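Local atomic coordinates of LysR family transcriptional regulator (Vibrio vulnificus, PDB entry 5B7H), a protein that probably regulates transcription as a DNA-binding factor of the LysR family, the present chain being its regulatory domain without the DNA-binding part. Residues A[85-90]-A[189-194]; A[27-32]-A[167-172]; A[91-96]-A[180-185]. The protein carries 1 engineered substitution. One frame throughout, in Å; residues are numbered along the deposited sequence. Where two conformers were deposited one is given.

In the fold
From the N terminus, helix 27-41 supplies 27-32, the first half of contact 2. Strand 81-95 then lends 85-90 to contact 1 and, directly afterwards, 91-96 to contact 3. Segment 167-172 returns to the first helix and closes contact 2 over 134 intervening residues. Strand 180-198 completes the set, with contact 3 closing a loop of 83 residues at 180-185 and contact 1 one of 98 residues at 189-194. Contact 3 is therefore nested within contact 1, whereas contact 2 crosses both. Contacts 1 and 3 zip together the same two strands; contact 2 ties helix 27-41 to helix 167-171 and meets contact 1 through a probable hydrogen bond between Gln167 N and Pro89 O.

Contact 1: A[85-90]-A[189-194]; sequences VGQDPF and QAYRDI
Asp88 and Arg192 form a hydrogen-bonded pair in an antiparallel ladder between strands 81-95 and 180-198, the long strands that link the two subdomains in this periplasmic-binding-protein type of fold. The pair illustrates how one carboxylate oxygen can be gripped twice. Asp88 CG, anti to the backbone N (chi1 -177°), comes alongside the Arg192 chain, and OD2 accepts from Arg192 NE at 2.9 Å, on its anti side, and from Arg192 NH2, also at 2.9 Å, nearly in line with its C-O bond. Asp88 OD1 accepts from Met168 N, while Arg192 NH1 is hydrogen-bonded to Thr25 OG1. Ile194 shares this face of the sheet, its CG1 and CD1 both resting 4.0 Å from Asp88 CB. Its backbone is held as firmly: Ile194 N donates to Gly86 O at 2.9 Å, and its carbonyl marks a classic beta bulge, where Val85 N donates to Ile194 O at 2.8 Å and Gly86 N adds a weak bond. At the other end, Phe90 crosses Arg192 at about a right angle. Its CE1 meets Tyr191 C at 3.6 Å and its CZ touches Arg192 CB, with helix 124-132 packing against Phe90 as well. Gln87 and Tyr191 belong to the other face, and there Gln87 NE2 donates to Asp193 OD1 over 3.1 Å, arriving from above the carboxylate, 38° out of its plane.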
loop_
_atom_site.group_PDB
_atom_site.type_symbol
_atom_site.label_atom_id
_atom_site.label_comp_id
_atom_site.label_asym_id
_atom_site.label_seq_id
_atom_site.Cartn_x
_atom_site.Cartn_y
_atom_site.Cartn_z
ATOM N N VAL A 85 -2.134 -11.758 -19.470
ATOM C CA VAL A 85 -3.485 -11.245 -19.703
ATOM C C VAL A 85 -3.499 -9.803 -20.133
ATOM O O VAL A 85 -4.546 -9.329 -20.608
ATOM C CB VAL A 85 -4.374 -11.420 -18.448
ATOM C CG1 VAL A 85 -4.636 -12.941 -18.199
ATOM C CG2 VAL A 85 -3.723 -10.763 -17.174
ATOM N N GLY A 86 -2.397 -9.095 -19.996
ATOM C CA GLY A 86 -2.360 -7.740 -20.541
ATOM C C GLY A 86 -1.038 -7.062 -20.240
ATOM O O GLY A 86 -0.119 -7.653 -19.679
ATOM N N GLN A 87 -0.951 -5.806 -20.669
ATOM C CA GLN A 87 0.274 -5.034 -20.540
ATOM C C GLN A 87 -0.080 -3.759 -19.781
ATOM O O GLN A 87 -1.141 -3.171 -20.025
ATOM C CB GLN A 87 0.804 -4.689 -21.954
ATOM C CG GLN A 87 1.368 -5.902 -22.731
ATOM C CD GLN A 87 0.277 -6.871 -23.168
ATOM O OE1 GLN A 87 -0.705 -6.472 -23.825
ATOM N NE2 GLN A 87 0.412 -8.161 -22.767
ATOM N N ASP A 88 0.814 -3.326 -18.897
ATOM C CA ASP A 88 0.617 -2.170 -18.029
ATOM C C ASP A 88 1.761 -1.216 -18.352
ATOM O O ASP A 88 2.917 -1.508 -18.026
ATOM C CB ASP A 88 0.674 -2.690 -16.581
ATOM C CG ASP A 88 0.417 -1.625 -15.487
ATOM O OD1 ASP A 88 -0.305 -0.616 -15.709
ATOM O OD2 ASP A 88 0.946 -1.889 -14.369
ATOM N N PRO A 89 1.502 -0.120 -19.035
ATOM C CA PRO A 89 2.574 0.802 -19.421
ATOM C C PRO A 89 3.284 1.422 -18.229
ATOM O O PRO A 89 2.698 1.588 -17.159
ATOM C CB PRO A 89 1.841 1.890 -20.215
ATOM C CG PRO A 89 0.634 1.226 -20.697
ATOM C CD PRO A 89 0.210 0.252 -19.612
ATOM N N PHE A 90 4.539 1.841 -18.452
ATOM C CA PHE A 90 5.295 2.612 -17.471
ATOM C C PHE A 90 5.284 4.082 -17.861
ATOM O O PHE A 90 5.334 4.434 -19.057
ATOM C CB PHE A 90 6.755 2.159 -17.433
ATOM C CG PHE A 90 6.969 0.850 -16.729
ATOM C CD1 PHE A 90 7.512 -0.219 -17.369
ATOM C CD2 PHE A 90 6.616 0.708 -15.400
ATOM C CE1 PHE A 90 7.706 -1.441 -16.701
ATOM C CE2 PHE A 90 6.819 -0.518 -14.747
ATOM C CZ PHE A 90 7.374 -1.575 -15.408
ATOM N N GLN A 189 7.862 2.735 -26.358
ATOM C CA GLN A 189 6.829 2.530 -25.357
ATOM C C GLN A 189 7.193 1.299 -24.541
ATOM O O GLN A 189 7.496 0.234 -25.092
ATOM C CB GLN A 189 5.470 2.360 -26.029
ATOM C CG GLN A 189 4.783 3.697 -26.308
ATOM C CD GLN A 189 3.378 3.539 -26.858
ATOM O OE1 GLN A 189 3.128 2.701 -27.731
ATOM N NE2 GLN A 189 2.452 4.354 -26.359
ATOM N N ALA A 190 7.227 1.466 -23.230
ATOM C CA ALA A 190 7.683 0.446 -22.310
ATOM C C ALA A 190 6.548 0.078 -21.364
ATOM O O ALA A 190 5.679 0.899 -21.057
ATOM C CB ALA A 190 8.784 0.983 -21.463
ATOM N N TYR A 191 6.575 -1.163 -20.899
ATOM C CA TYR A 191 5.433 -1.702 -20.167
ATOM C C TYR A 191 5.901 -2.947 -19.436
ATOM O O TYR A 191 6.993 -3.466 -19.694
ATOM C CB TYR A 191 4.301 -2.031 -21.157
ATOM C CG TYR A 191 4.645 -3.157 -22.147
ATOM C CD1 TYR A 191 5.139 -2.849 -23.408
ATOM C CD2 TYR A 191 4.502 -4.507 -21.813
ATOM C CE1 TYR A 191 5.476 -3.863 -24.301
ATOM C CE2 TYR A 191 4.839 -5.545 -22.720
ATOM C CZ TYR A 191 5.318 -5.196 -23.954
ATOM O OH TYR A 191 5.645 -6.201 -24.848
ATOM N N ARG A 192 5.020 -3.471 -18.569
ATOM C CA ARG A 192 5.210 -4.784 -17.943
ATOM C C ARG A 192 4.022 -5.667 -18.320
ATOM O O ARG A 192 2.882 -5.201 -18.423
ATOM C CB ARG A 192 5.388 -4.734 -16.395
ATOM C CG ARG A 192 4.202 -4.059 -15.699
ATOM C CD ARG A 192 4.442 -4.043 -14.204
ATOM N NE ARG A 192 3.305 -3.391 -13.582
ATOM C CZ ARG A 192 3.081 -3.362 -12.267
ATOM N NH1 ARG A 192 3.915 -3.955 -11.418
ATOM N NH2 ARG A 192 2.000 -2.752 -11.793
ATOM N N ASP A 193 4.280 -6.946 -18.558
ATOM C CA ASP A 193 3.207 -7.923 -18.712
ATOM C C ASP A 193 2.598 -8.246 -17.352
ATOM O O ASP A 193 3.280 -8.270 -16.323
ATOM C CB ASP A 193 3.753 -9.229 -19.286
ATOM C CG ASP A 193 3.962 -9.205 -20.773
ATOM O OD1 ASP A 193 3.290 -8.449 -21.531
ATOM O OD2 ASP A 193 4.828 -10.011 -21.237
ATOM N N ILE A 194 1.294 -8.477 -17.338
ATOM C CA ILE A 194 0.591 -8.932 -16.160
ATOM C C ILE A 194 0.094 -10.336 -16.480
ATOM O O ILE A 194 -0.450 -10.582 -17.572
ATOM C CB ILE A 194 -0.616 -8.004 -15.895
ATOM C CG1 ILE A 194 -0.167 -6.532 -15.803
ATOM C CG2 ILE A 194 -1.383 -8.484 -14.612
ATOM C CD1 ILE A 194 0.795 -6.264 -14.731
HETATM O O HOH W 1 5.518 3.783 -21.846
#

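Contact 2: A[27-32]-A[167-172]; sequences APFLLC and QMAIDH
Phe29 pushes its ring against the backbone and side chain of Ala169, an instance of CH-pi packing between helices 27-41 and 167-171, which in LysR-type regulatory domains probably lie in different subdomains. Phe29 CG stands anti to the carbonyl carbon (chi1 -44°), which brings it up to Ala169 CA. That CA lies over the ring centre, 3.8 Å from the centroid of Phe29 and 9° off the ring normal; Ala169 CB sits over the same face, 3.7 Å from Phe29 CZ. Pro28 CB covers the opposite face, clamping the ring. Apolar contact continues with Met168, which crosses Phe29 at about a right angle, its SD 4.1 Å from Phe29 CB.

The polar groups meet without a hydrogen bond between the segments. Phe29 O, which accepts from Cys32 N within its own helix, lies over one face of the His172 imidazole, toward the rim; His172 NE2 is hydrogen-bonded to Asp33 OD1. Ala27 O, two residues before Phe29, bonds to Gln154 NE2 of the second subunit, placing the helix at the dimer interface. The two segments are thus joined by buried van der Waals and CH-pi contacts, and any partial positive charge that Asp33 stabilises on His172 would suit the carbonyl oxygen above its ring.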
loop_
_atom_site.group_PDB
_atom_site.type_symbol
_atom_site.label_atom_id
_atom_site.label_comp_id
_atom_site.label_asym_id
_atom_site.label_seq_id
_atom_site.Cartn_x
_atom_site.Cartn_y
_atom_site.Cartn_z
ATOM N N ALA A 27 -1.742 -5.061 -6.480
ATOM C CA ALA A 27 -2.904 -5.346 -5.624
ATOM C C ALA A 27 -3.776 -4.134 -5.304
ATOM O O ALA A 27 -5.010 -4.258 -5.428
ATOM C CB ALA A 27 -2.453 -6.045 -4.337
ATOM N N PRO A 28 -3.230 -2.975 -4.914
ATOM C CA PRO A 28 -4.102 -1.850 -4.524
ATOM C C PRO A 28 -4.902 -1.310 -5.689
ATOM O O PRO A 28 -5.826 -0.539 -5.445
ATOM C CB PRO A 28 -3.124 -0.779 -4.034
ATOM C CG PRO A 28 -1.838 -1.492 -3.781
ATOM C CD PRO A 28 -1.801 -2.637 -4.780
ATOM N N PHE A 29 -4.504 -1.600 -6.933
ATOM C CA PHE A 29 -5.094 -0.945 -8.098
ATOM C C PHE A 29 -6.028 -1.932 -8.793
ATOM O O PHE A 29 -7.256 -1.829 -8.663
ATOM C CB PHE A 29 -3.943 -0.450 -8.977
ATOM C CG PHE A 29 -2.818 0.227 -8.167
ATOM C CD1 PHE A 29 -3.083 1.370 -7.393
ATOM C CD2 PHE A 29 -1.550 -0.317 -8.148
ATOM C CE1 PHE A 29 -2.077 1.984 -6.646
ATOM C CE2 PHE A 29 -0.540 0.277 -7.406
ATOM C CZ PHE A 29 -0.805 1.431 -6.641
ATOM N N LEU A 30 -5.480 -2.963 -9.425
ATOM C CA LEU A 30 -6.276 -3.853 -10.256
ATOM C C LEU A 30 -7.320 -4.627 -9.469
ATOM O O LEU A 30 -8.402 -4.927 -10.003
ATOM C CB LEU A 30 -5.323 -4.827 -10.955
ATOM C CG LEU A 30 -5.901 -5.975 -11.757
ATOM C CD1 LEU A 30 -6.643 -5.441 -12.983
ATOM C CD2 LEU A 30 -4.742 -6.920 -12.208
ATOM N N LEU A 31 -7.024 -5.016 -8.214
ATOM C CA LEU A 31 -7.979 -5.873 -7.507
ATOM C C LEU A 31 -9.260 -5.157 -7.135
ATOM O O LEU A 31 -10.298 -5.818 -7.023
ATOM C CB LEU A 31 -7.336 -6.498 -6.261
ATOM C CG LEU A 31 -6.168 -7.439 -6.579
ATOM C CD1 LEU A 31 -5.657 -8.001 -5.218
ATOM C CD2 LEU A 31 -6.568 -8.587 -7.515
ATOM N N CYS A 32 -9.225 -3.835 -6.992
ATOM C CA CYS A 32 -10.458 -3.102 -6.745
ATOM C C CYS A 32 -11.409 -3.329 -7.909
ATOM O O CYS A 32 -12.600 -3.629 -7.720
ATOM C CB CYS A 32 -10.152 -1.598 -6.646
ATOM S SG CYS A 32 -9.180 -1.094 -5.202
ATOM N N GLN A 167 1.052 2.420 -15.074
ATOM C CA GLN A 167 -0.156 3.102 -15.489
ATOM C C GLN A 167 -1.323 2.773 -14.593
ATOM O O GLN A 167 -2.119 3.666 -14.269
ATOM C CB GLN A 167 -0.495 2.787 -16.941
ATOM C CG GLN A 167 -1.625 3.704 -17.467
ATOM C CD GLN A 167 -1.214 5.168 -17.509
ATOM O OE1 GLN A 167 -0.112 5.489 -17.967
ATOM N NE2 GLN A 167 -2.097 6.053 -17.063
ATOM N N MET A 168 -1.431 1.509 -14.132
ATOM C CA MET A 168 -2.604 1.219 -13.315
ATOM C C MET A 168 -2.624 2.024 -12.020
ATOM O O MET A 168 -3.700 2.303 -11.474
ATOM C CB MET A 168 -2.757 -0.284 -13.052
ATOM C CG MET A 168 -1.580 -0.876 -12.285
ATOM S SD MET A 168 -1.893 -2.607 -11.753
ATOM C CE MET A 168 -1.972 -3.432 -13.359
ATOM N N ALA A 169 -1.452 2.390 -11.495
ATOM C CA ALA A 169 -1.439 3.233 -10.295
ATOM C C ALA A 169 -1.950 4.633 -10.604
ATOM O O ALA A 169 -2.717 5.217 -9.798
ATOM C CB ALA A 169 -0.025 3.266 -9.700
ATOM N N ILE A 170 -1.515 5.195 -11.738
ATOM C CA ILE A 170 -2.001 6.507 -12.148
ATOM C C ILE A 170 -3.506 6.477 -12.336
ATOM O O ILE A 170 -4.229 7.390 -11.875
ATOM C CB ILE A 170 -1.300 6.942 -13.441
ATOM C CG1 ILE A 170 0.203 7.026 -13.196
ATOM C CG2 ILE A 170 -1.838 8.286 -13.860
ATOM C CD1 ILE A 170 0.981 7.303 -14.487
ATOM N N ASP A 171 -4.000 5.421 -12.998
ATOM C CA ASP A 171 -5.439 5.344 -13.290
ATOM C C ASP A 171 -6.286 5.196 -12.026
ATOM O O ASP A 171 -7.483 5.518 -12.061
ATOM C CB ASP A 171 -5.677 4.144 -14.188
ATOM C CG ASP A 171 -5.120 4.353 -15.605
ATOM O OD1 ASP A 171 -5.060 3.367 -16.385
ATOM O OD2 ASP A 171 -4.731 5.490 -15.967
ATOM N N HIS A 172 -5.674 4.801 -10.916
ATOM C CA HIS A 172 -6.309 4.614 -9.614
ATOM C C HIS A 172 -6.015 5.733 -8.634
ATOM O O HIS A 172 -6.266 5.589 -7.422
ATOM C CB HIS A 172 -5.953 3.226 -9.070
ATOM C CG HIS A 172 -6.851 2.160 -9.609
ATOM N ND1 HIS A 172 -8.067 1.857 -9.029
ATOM C CD2 HIS A 172 -6.746 1.374 -10.710
ATOM C CE1 HIS A 172 -8.674 0.929 -9.754
ATOM N NE2 HIS A 172 -7.892 0.607 -10.768
#

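Contact 3: A[91-96]-A[180-185]; sequences KMVISR and LVVIEP
Val181 N donates to Ile94 O at 2.8 Å, the shortest direct polar bond between strands 91-95 and 180-183. Ile94 N returns a bond to Val181 O, and Met92 and Ile183 exchange a second reciprocal pair. The alternation puts Ile94 beside Val181 and Met92 beside Ile183 on one face of the sheet, with Val93 and Val182 paired on the other.

Lys91 shows how a long polar chain can pack through its carbons. It bends at chi2 (-70°), which turns CD to within 3.5 Å of Ile183 O, while its CB touches Val182 CG1 at 3.8 Å. Lys91 NZ is hydrogen-bonded to Gln167 OE1, and its link to Glu184 is indirect: NZ and OE1 of Glu184 are 4.1 Å apart, beyond a salt bridge, but a water accepts from NZ and donates to Glu184 OE2. Met92 slides past Pro185 in the opposite direction, its SD 3.9 Å from Pro185 CA. At the far end a methyl meets a flat cation: Val181 CG2 lies over one face of the Arg96 guanidinium, 3.8 Å from NE, and a second water accepts from NE at the edge, with a weak bond onward to Leu180 O. Strand 81-95 is flanked by both 180-198 and 163-166, Lys91 and Val93 bonding to Ile165 and Thr163, and helix 149-157 packs on Val93 and Leu180, consistent with the second subdomain of a LysR-type regulatory domain.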
loop_
_atom_site.group_PDB
_atom_site.type_symbol
_atom_site.label_atom_id
_atom_site.label_comp_id
_atom_site.label_asym_id
_atom_site.label_seq_id
_atom_site.Cartn_x
_atom_site.Cartn_y
_atom_site.Cartn_z
ATOM N N LYS A 91 5.230 4.937 -16.856
ATOM C CA LYS A 91 5.477 6.356 -17.053
ATOM C C LYS A 91 6.552 6.781 -16.070
ATOM O O LYS A 91 6.919 6.048 -15.155
ATOM C CB LYS A 91 4.216 7.155 -16.744
ATOM C CG LYS A 91 3.043 6.850 -17.697
ATOM C CD LYS A 91 3.358 7.392 -19.061
ATOM C CE LYS A 91 2.064 7.565 -19.845
ATOM N NZ LYS A 91 1.565 6.257 -20.215
ATOM N N MET A 92 7.104 7.960 -16.288
ATOM C CA MET A 92 7.927 8.586 -15.261
ATOM C C MET A 92 7.138 9.716 -14.616
ATOM O O MET A 92 6.200 10.273 -15.195
ATOM C CB MET A 92 9.246 9.099 -15.867
ATOM C CG MET A 92 10.044 7.963 -16.497
ATOM S SD MET A 92 11.708 8.445 -16.986
ATOM C CE MET A 92 12.420 8.686 -15.340
ATOM N N VAL A 93 7.524 10.081 -13.403
ATOM C CA VAL A 93 6.859 11.180 -12.722
ATOM C C VAL A 93 7.921 12.094 -12.129
ATOM O O VAL A 93 8.991 11.648 -11.708
ATOM C CB VAL A 93 5.877 10.742 -11.595
ATOM C CG1 VAL A 93 4.606 10.144 -12.128
ATOM C CG2 VAL A 93 6.582 9.763 -10.623
ATOM N N ILE A 94 7.620 13.381 -12.094
ATOM C CA ILE A 94 8.436 14.383 -11.413
ATOM C C ILE A 94 7.497 15.374 -10.735
ATOM O O ILE A 94 6.324 15.509 -11.089
ATOM C CB ILE A 94 9.371 15.152 -12.376
ATOM C CG1 ILE A 94 8.562 15.980 -13.385
ATOM C CG2 ILE A 94 10.277 14.191 -13.085
ATOM C CD1 ILE A 94 9.448 16.769 -14.407
ATOM N N SER A 95 8.004 16.067 -9.732
ATOM C CA SER A 95 7.166 17.109 -9.157
ATOM C C SER A 95 7.025 18.293 -10.114
ATOM O O SER A 95 7.938 18.635 -10.876
ATOM C CB SER A 95 7.731 17.573 -7.825
ATOM O OG SER A 95 8.932 18.273 -8.045
ATOM N N ARG A 96 5.844 18.928 -10.066
ATOM C CA ARG A 96 5.629 20.159 -10.824
ATOM C C ARG A 96 6.731 21.176 -10.548
ATOM O O ARG A 96 7.164 21.897 -11.463
ATOM C CB ARG A 96 4.286 20.726 -10.364
ATOM C CG ARG A 96 3.874 22.025 -11.001
ATOM C CD ARG A 96 3.703 21.831 -12.494
ATOM N NE ARG A 96 2.403 21.286 -12.915
ATOM C CZ ARG A 96 1.971 21.394 -14.179
ATOM N NH1 ARG A 96 2.757 21.996 -15.082
ATOM N NH2 ARG A 96 0.783 20.917 -14.545
ATOM N N LEU A 180 2.209 16.331 -9.161
ATOM C CA LEU A 180 3.186 15.634 -9.991
ATOM C C LEU A 180 2.837 15.796 -11.464
ATOM O O LEU A 180 1.704 16.146 -11.843
ATOM C CB LEU A 180 3.213 14.137 -9.663
ATOM C CG LEU A 180 3.584 13.911 -8.187
ATOM C CD1 LEU A 180 3.306 12.489 -7.803
ATOM C CD2 LEU A 180 5.039 14.251 -7.993
ATOM N N VAL A 181 3.855 15.601 -12.299
ATOM C CA VAL A 181 3.733 15.645 -13.758
ATOM C C VAL A 181 4.100 14.273 -14.284
ATOM O O VAL A 181 5.116 13.701 -13.869
ATOM C CB VAL A 181 4.670 16.703 -14.359
ATOM C CG1 VAL A 181 4.561 16.666 -15.883
ATOM C CG2 VAL A 181 4.250 18.097 -13.833
ATOM N N VAL A 182 3.284 13.747 -15.194
ATOM C CA VAL A 182 3.492 12.440 -15.805
ATOM C C VAL A 182 4.175 12.635 -17.152
ATOM O O VAL A 182 3.701 13.408 -17.998
ATOM C CB VAL A 182 2.146 11.718 -15.975
ATOM C CG1 VAL A 182 2.339 10.403 -16.701
ATOM C CG2 VAL A 182 1.543 11.487 -14.596
ATOM N N ILE A 183 5.266 11.897 -17.352
ATOM C CA ILE A 183 6.127 11.984 -18.521
ATOM C C ILE A 183 6.274 10.589 -19.123
ATOM O O ILE A 183 6.081 9.575 -18.452
ATOM C CB ILE A 183 7.514 12.569 -18.134
ATOM C CG1 ILE A 183 7.342 13.898 -17.390
ATOM C CG2 ILE A 183 8.364 12.810 -19.355
ATOM C CD1 ILE A 183 6.643 14.943 -18.231
ATOM N N GLU A 184 6.630 10.548 -20.446
ATOM C CA GLU A 184 6.954 9.261 -21.041
ATOM C C GLU A 184 8.414 8.923 -20.772
ATOM O O GLU A 184 9.270 9.807 -20.812
ATOM C CB GLU A 184 6.788 9.355 -22.569
ATOM C CG GLU A 184 5.356 9.450 -22.977
ATOM C CD GLU A 184 4.598 8.108 -22.957
ATOM O OE1 GLU A 184 3.401 8.127 -23.323
ATOM O OE2 GLU A 184 5.177 7.035 -22.616
ATOM N N PRO A 185 8.717 7.644 -20.488
ATOM C CA PRO A 185 10.120 7.235 -20.363
ATOM C C PRO A 185 10.795 7.256 -21.716
ATOM O O PRO A 185 10.136 7.105 -22.764
ATOM C CB PRO A 185 10.017 5.784 -19.853
ATOM C CG PRO A 185 8.588 5.618 -19.385
ATOM C CD PRO A 185 7.786 6.536 -20.257
HETATM O O HOH W 2 3.771 4.970 -21.361
HETATM O O HOH W 3 0.722 19.371 -11.336
#